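Local coordinates for protein FMN-dependent NADH:quinone oxidoreductase 1 (PDB 3U7I) that probably uses bound FMN and NADH to reduce quinones, protecting against electrophilic quinone stress, and to cleave the azo bond of aromatic azo compounds, at residues Leu102-Phe107 / Gly152-Asp157; Tyr165-Leu170 / Glu180-Val185. One frame throughout, in Å; residues are numbered along the deposited sequence.

Contact 1 of 2, residues Leu102-Phe107 / Gly152-Asp157; sequences LPLHNF and GIYTND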
# COMPACT_ATOMS: atom_id res chain seq x y z
N LEU C 102 -3.13 3.37 12.46
CA LEU C 102 -2.95 2.13 11.71
C LEU C 102 -2.14 1.11 12.47
O LEU C 102 -1.25 1.46 13.25
CB LEU C 102 -2.26 2.41 10.37
CG LEU C 102 -0.77 2.76 10.43
CD1 LEU C 102 -0.09 2.54 9.08
CD2 LEU C 102 -0.60 4.21 10.90
N PRO C 103 -2.46 -0.18 12.24
CA PRO C 103 -1.55 -1.28 12.57
C PRO C 103 -0.60 -1.47 11.39
O PRO C 103 -1.03 -1.40 10.24
CB PRO C 103 -2.49 -2.48 12.70
CG PRO C 103 -3.61 -2.18 11.79
CD PRO C 103 -3.78 -0.67 11.79
N LEU C 104 0.68 -1.68 11.68
CA LEU C 104 1.65 -1.98 10.63
C LEU C 104 1.63 -3.48 10.37
O LEU C 104 2.03 -4.27 11.24
CB LEU C 104 3.06 -1.54 11.05
CG LEU C 104 4.17 -1.81 10.03
CD1 LEU C 104 3.87 -1.09 8.72
CD2 LEU C 104 5.52 -1.38 10.58
N HIS C 105 1.15 -3.86 9.19
CA HIS C 105 1.22 -5.26 8.78
C HIS C 105 1.92 -5.35 7.44
O HIS C 105 1.54 -4.66 6.49
CB HIS C 105 -0.17 -5.89 8.69
CG HIS C 105 -0.13 -7.39 8.59
ND1 HIS C 105 0.64 -8.17 9.43
CD2 HIS C 105 -0.76 -8.24 7.74
CE1 HIS C 105 0.48 -9.45 9.10
NE2 HIS C 105 -0.37 -9.52 8.09
N ASN C 106 2.94 -6.19 7.37
CA ASN C 106 3.69 -6.40 6.14
C ASN C 106 4.33 -5.13 5.55
O ASN C 106 4.37 -4.94 4.33
CB ASN C 106 2.83 -7.15 5.13
CG ASN C 106 2.45 -8.53 5.63
OD1 ASN C 106 3.24 -9.18 6.31
ND2 ASN C 106 1.24 -8.97 5.31
N PHE C 107 4.80 -4.26 6.45
CA PHE C 107 5.73 -3.17 6.15
C PHE C 107 5.21 -2.10 5.20
O PHE C 107 6.02 -1.43 4.54
CB PHE C 107 7.06 -3.72 5.63
CG PHE C 107 7.67 -4.76 6.53
CD1 PHE C 107 8.40 -4.38 7.65
CD2 PHE C 107 7.51 -6.11 6.27
CE1 PHE C 107 8.96 -5.33 8.48
CE2 PHE C 107 8.07 -7.07 7.09
CZ PHE C 107 8.80 -6.68 8.20
N GLY C 152 7.29 -5.34 15.51
CA GLY C 152 8.73 -5.14 15.59
C GLY C 152 9.12 -3.74 16.03
O GLY C 152 8.26 -2.89 16.28
N ILE C 153 10.43 -3.51 16.16
CA ILE C 153 10.96 -2.21 16.55
C ILE C 153 11.67 -1.56 15.36
O ILE C 153 12.46 -2.21 14.67
CB ILE C 153 11.88 -2.33 17.77
CG1 ILE C 153 11.04 -2.56 19.03
CG2 ILE C 153 12.75 -1.09 17.94
CD1 ILE C 153 11.85 -2.95 20.24
N TYR C 154 11.38 -0.27 15.13
CA TYR C 154 11.78 0.41 13.90
C TYR C 154 12.75 1.57 14.10
O TYR C 154 13.16 2.23 13.14
CB TYR C 154 10.52 0.87 13.14
CG TYR C 154 9.78 -0.31 12.57
CD1 TYR C 154 10.04 -0.78 11.29
CD2 TYR C 154 8.86 -1.01 13.35
CE1 TYR C 154 9.39 -1.89 10.78
CE2 TYR C 154 8.20 -2.12 12.85
CZ TYR C 154 8.47 -2.56 11.57
OH TYR C 154 7.81 -3.66 11.08
N THR C 155 13.15 1.78 15.34
CA THR C 155 13.98 2.93 15.68
C THR C 155 15.44 2.55 15.99
O THR C 155 16.17 3.33 16.62
CB THR C 155 13.37 3.69 16.86
OG1 THR C 155 12.93 2.75 17.85
CG2 THR C 155 12.18 4.51 16.38
N ASN C 156 15.87 1.38 15.53
CA ASN C 156 17.24 0.91 15.74
C ASN C 156 18.18 1.18 14.54
O ASN C 156 19.33 0.72 14.53
CB ASN C 156 17.27 -0.59 16.06
CG ASN C 156 16.46 -0.94 17.30
OD1 ASN C 156 16.44 -0.20 18.28
ND2 ASN C 156 15.78 -2.08 17.25
N ASP C 157 17.68 1.92 13.55
CA ASP C 157 18.42 2.22 12.33
C ASP C 157 19.07 0.97 11.74
O ASP C 157 20.28 0.94 11.48
CB ASP C 157 19.45 3.33 12.56
CG ASP C 157 18.81 4.67 12.94
OD1 ASP C 157 17.77 5.03 12.34
OD2 ASP C 157 19.34 5.35 13.84
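Tyr-154 reaches across to Leu-104 and Phe-107, and its phenol end makes every side-chain contact between 102-107 and 152-157. From CB outward, CG is turned anti to the carbonyl carbon (chi1 -70°), which sends the ring toward the opposite loop. The meeting begins at the two CE atoms. CE2 lies 3.6 Å from Leu-104 CD2. CE1 meets both partners, with Leu-104 CD2 the nearer at 3.9 Å and Phe-107 CD1 at 4.1 Å; the latter sits at the rim of the tyrosine ring, near its plane. CZ comes closer to the leucine, 3.3 Å from Leu-104 CD2. The hydroxyl ends between the two apolar groups, with OH 3.3 Å from Leu-104 CD2 and 3.3 Å from Phe-107 CE1; neither is a hydrogen bond.

Leu-104 comes from the direction opposite to Tyr-154, its CD2 methyl oblique to the phenol ring, whereas the Phe-107 side chain crosses it at about a right angle. Phe-107 also makes an edge-to-face stack with Trp-159 and packs on Met-173 of the second subunit. Gln-188 takes the backbone N-H of Tyr-154. These are the loops that follow two neighbouring parallel strands, 97-103 and 143-149, at their C-terminal ends, where flavodoxin-like folds bind FMN; the side chain of Ser-23, predicted to bind FMN, is about 9 Å from that of Leu-104.

Contact 2 of 2, residues Tyr165-Leu170 / Glu180-Val185; sequences YSHKYL and EDYQIV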
# COMPACT_ATOMS: atom_id res chain seq x y z
N TYR C 165 7.96 1.13 5.27
CA TYR C 165 7.41 1.88 4.15
C TYR C 165 6.08 2.55 4.45
O TYR C 165 5.71 3.51 3.78
CB TYR C 165 7.33 1.02 2.88
CG TYR C 165 8.70 0.71 2.35
CD1 TYR C 165 9.53 1.73 1.90
CD2 TYR C 165 9.19 -0.60 2.32
CE1 TYR C 165 10.80 1.47 1.42
CE2 TYR C 165 10.46 -0.87 1.85
CZ TYR C 165 11.25 0.17 1.39
OH TYR C 165 12.52 -0.09 0.92
N SER C 166 5.36 2.05 5.44
CA SER C 166 4.19 2.76 5.94
C SER C 166 4.56 4.22 6.24
O SER C 166 4.04 5.15 5.60
CB SER C 166 3.65 2.08 7.21
OG SER C 166 4.64 2.00 8.22
N HIS C 167 5.48 4.41 7.19
CA HIS C 167 5.97 5.73 7.59
C HIS C 167 6.63 6.50 6.45
O HIS C 167 6.31 7.66 6.22
CB HIS C 167 6.94 5.59 8.78
CG HIS C 167 7.80 6.80 9.00
ND1 HIS C 167 7.30 8.02 9.39
CD2 HIS C 167 9.14 6.97 8.88
CE1 HIS C 167 8.28 8.89 9.51
NE2 HIS C 167 9.41 8.28 9.20
N LYS C 168 7.55 5.85 5.75
CA LYS C 168 8.26 6.51 4.65
C LYS C 168 7.29 7.07 3.62
O LYS C 168 7.39 8.24 3.21
CB LYS C 168 9.26 5.54 4.00
CG LYS C 168 10.45 5.24 4.89
CD LYS C 168 11.45 4.33 4.22
CE LYS C 168 12.77 4.32 4.98
NZ LYS C 168 13.83 3.64 4.19
N TYR C 169 6.32 6.26 3.22
CA TYR C 169 5.33 6.67 2.24
C TYR C 169 4.47 7.81 2.76
O TYR C 169 4.33 8.84 2.11
CB TYR C 169 4.47 5.49 1.83
CG TYR C 169 3.37 5.83 0.86
CD1 TYR C 169 3.64 6.04 -0.48
CD2 TYR C 169 2.05 5.93 1.29
CE1 TYR C 169 2.64 6.34 -1.37
CE2 TYR C 169 1.04 6.24 0.40
CZ TYR C 169 1.33 6.44 -0.93
OH TYR C 169 0.32 6.73 -1.83
N LEU C 170 3.88 7.64 3.94
CA LEU C 170 2.99 8.68 4.47
C LEU C 170 3.69 10.04 4.64
O LEU C 170 3.14 11.05 4.20
CB LEU C 170 2.31 8.24 5.78
CG LEU C 170 1.31 7.10 5.63
CD1 LEU C 170 0.84 6.60 6.98
CD2 LEU C 170 0.13 7.54 4.78
N GLU C 180 3.94 19.60 6.09
CA GLU C 180 5.32 19.42 6.50
C GLU C 180 5.48 19.22 8.00
O GLU C 180 6.53 18.76 8.46
CB GLU C 180 6.16 20.60 6.01
CG GLU C 180 6.13 20.75 4.51
CD GLU C 180 7.09 21.81 4.01
OE1 GLU C 180 7.36 22.77 4.76
OE2 GLU C 180 7.58 21.66 2.87
N ASP C 181 4.45 19.58 8.75
CA ASP C 181 4.41 19.33 10.19
C ASP C 181 3.92 17.91 10.45
O ASP C 181 2.72 17.65 10.48
CB ASP C 181 3.51 20.36 10.89
CG ASP C 181 3.62 20.31 12.41
OD1 ASP C 181 3.95 19.25 12.98
OD2 ASP C 181 3.36 21.36 13.04
N TYR C 182 4.86 16.99 10.60
CA TYR C 182 4.57 15.56 10.68
C TYR C 182 5.21 14.95 11.92
O TYR C 182 6.37 15.20 12.24
CB TYR C 182 5.10 14.87 9.42
CG TYR C 182 4.96 13.36 9.39
CD1 TYR C 182 3.98 12.76 8.62
CD2 TYR C 182 5.83 12.54 10.10
CE1 TYR C 182 3.85 11.39 8.57
CE2 TYR C 182 5.71 11.16 10.05
CZ TYR C 182 4.70 10.59 9.28
OH TYR C 182 4.56 9.22 9.20
N GLN C 183 4.43 14.15 12.64
CA GLN C 183 4.95 13.36 13.74
C GLN C 183 4.37 11.96 13.65
O GLN C 183 3.19 11.78 13.34
CB GLN C 183 4.59 13.95 15.10
CG GLN C 183 4.90 13.00 16.25
CD GLN C 183 4.75 13.64 17.61
OE1 GLN C 183 4.09 14.68 17.76
NE2 GLN C 183 5.37 13.04 18.62
N ILE C 184 5.21 10.97 13.91
CA ILE C 184 4.72 9.61 14.10
C ILE C 184 5.01 9.12 15.53
O ILE C 184 6.14 9.23 16.04
CB ILE C 184 5.26 8.63 13.04
CG1 ILE C 184 4.74 7.22 13.33
CG2 ILE C 184 6.80 8.68 12.99
CD1 ILE C 184 4.90 6.25 12.19
N VAL C 185 3.98 8.60 16.18
CA VAL C 185 4.15 7.92 17.45
C VAL C 185 4.15 6.41 17.17
O VAL C 185 3.19 5.86 16.63
CB VAL C 185 3.05 8.31 18.45
CG1 VAL C 185 3.17 7.47 19.72
CG2 VAL C 185 3.13 9.82 18.76
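Helix 165-170 runs nearly antiparallel to strand 181-185, their axes 10.5 Å apart at closest approach, with His-167 facing Ile-184 and Leu-170 facing Tyr-182. One polar bond spans the gap: His-167 ND1 and Tyr-182 OH are 3.0 Å apart, and either could be the donor. The angle of 153° makes it moderately bent. The hydroxyl lies at the edge of the imidazole, near the ring plane, where a hydrogen bond to ND1 is well placed.

With CG anti to its backbone N (chi1 163°), the histidine swings its ring off the helix toward the strand, although its CB does not point straight there. The two rings meet rim to rim, neither over the other's face, with their planes inclined at 48°. Besides the hydrogen bond, His-167 CE1 comes 3.5 Å from Tyr-182 CE2, which also lies in the imidazole plane.

Ile-184 touches the same histidine with two methyl groups. Its CG2 approaches the ring obliquely, 3.7 Å from His-167 ND1, while CD1 reaches back along the side chain to 4.0 Å from His-167 CB. One turn further along the helix, Leu-170 lies obliquely to the phenol, its CB 4.2 Å from Tyr-182 OH. Thus CE2 of the tyrosine meets the histidine, and CE1 meets the backbone carbonyl carbon of Leu-170.

Strand 181-187 is the outermost on this side of the chain's parallel sheet, hydrogen-bonded through its backbone to strand 143-149, whose Met-144 and Val-146 touch Tyr-182. Val-185 and Gln-183 touch helix 195-214. Helix 165-177 meanwhile packs beside helix 111-120, with Leu-170 on Leu-113 and Tyr-169 on Met-117.

Along the chain contact 1 closes before contact 2 opens, and their centres lie 12 Å apart. Both belong to the same flavodoxin-like domain and reach its parallel sheet: contact 1 through the loops after strands 97-103 and 143-149, contact 2 through edge strand 181-187 and the helix that precedes it. They also touch directly, since Leu-104 CD1 packs 3.2 Å from Ser-166 OG and Phe-107 O probably accepts a hydrogen bond from Tyr-165 N. The start of helix 165-177 is thereby joined to the 102-107 loop. Both contacts meet the second subunit: Asn-106 O is hydrogen-bonded to Tyr-169 OH of the second subunit, and Tyr-169 OH to Asn-106 O of that subunit.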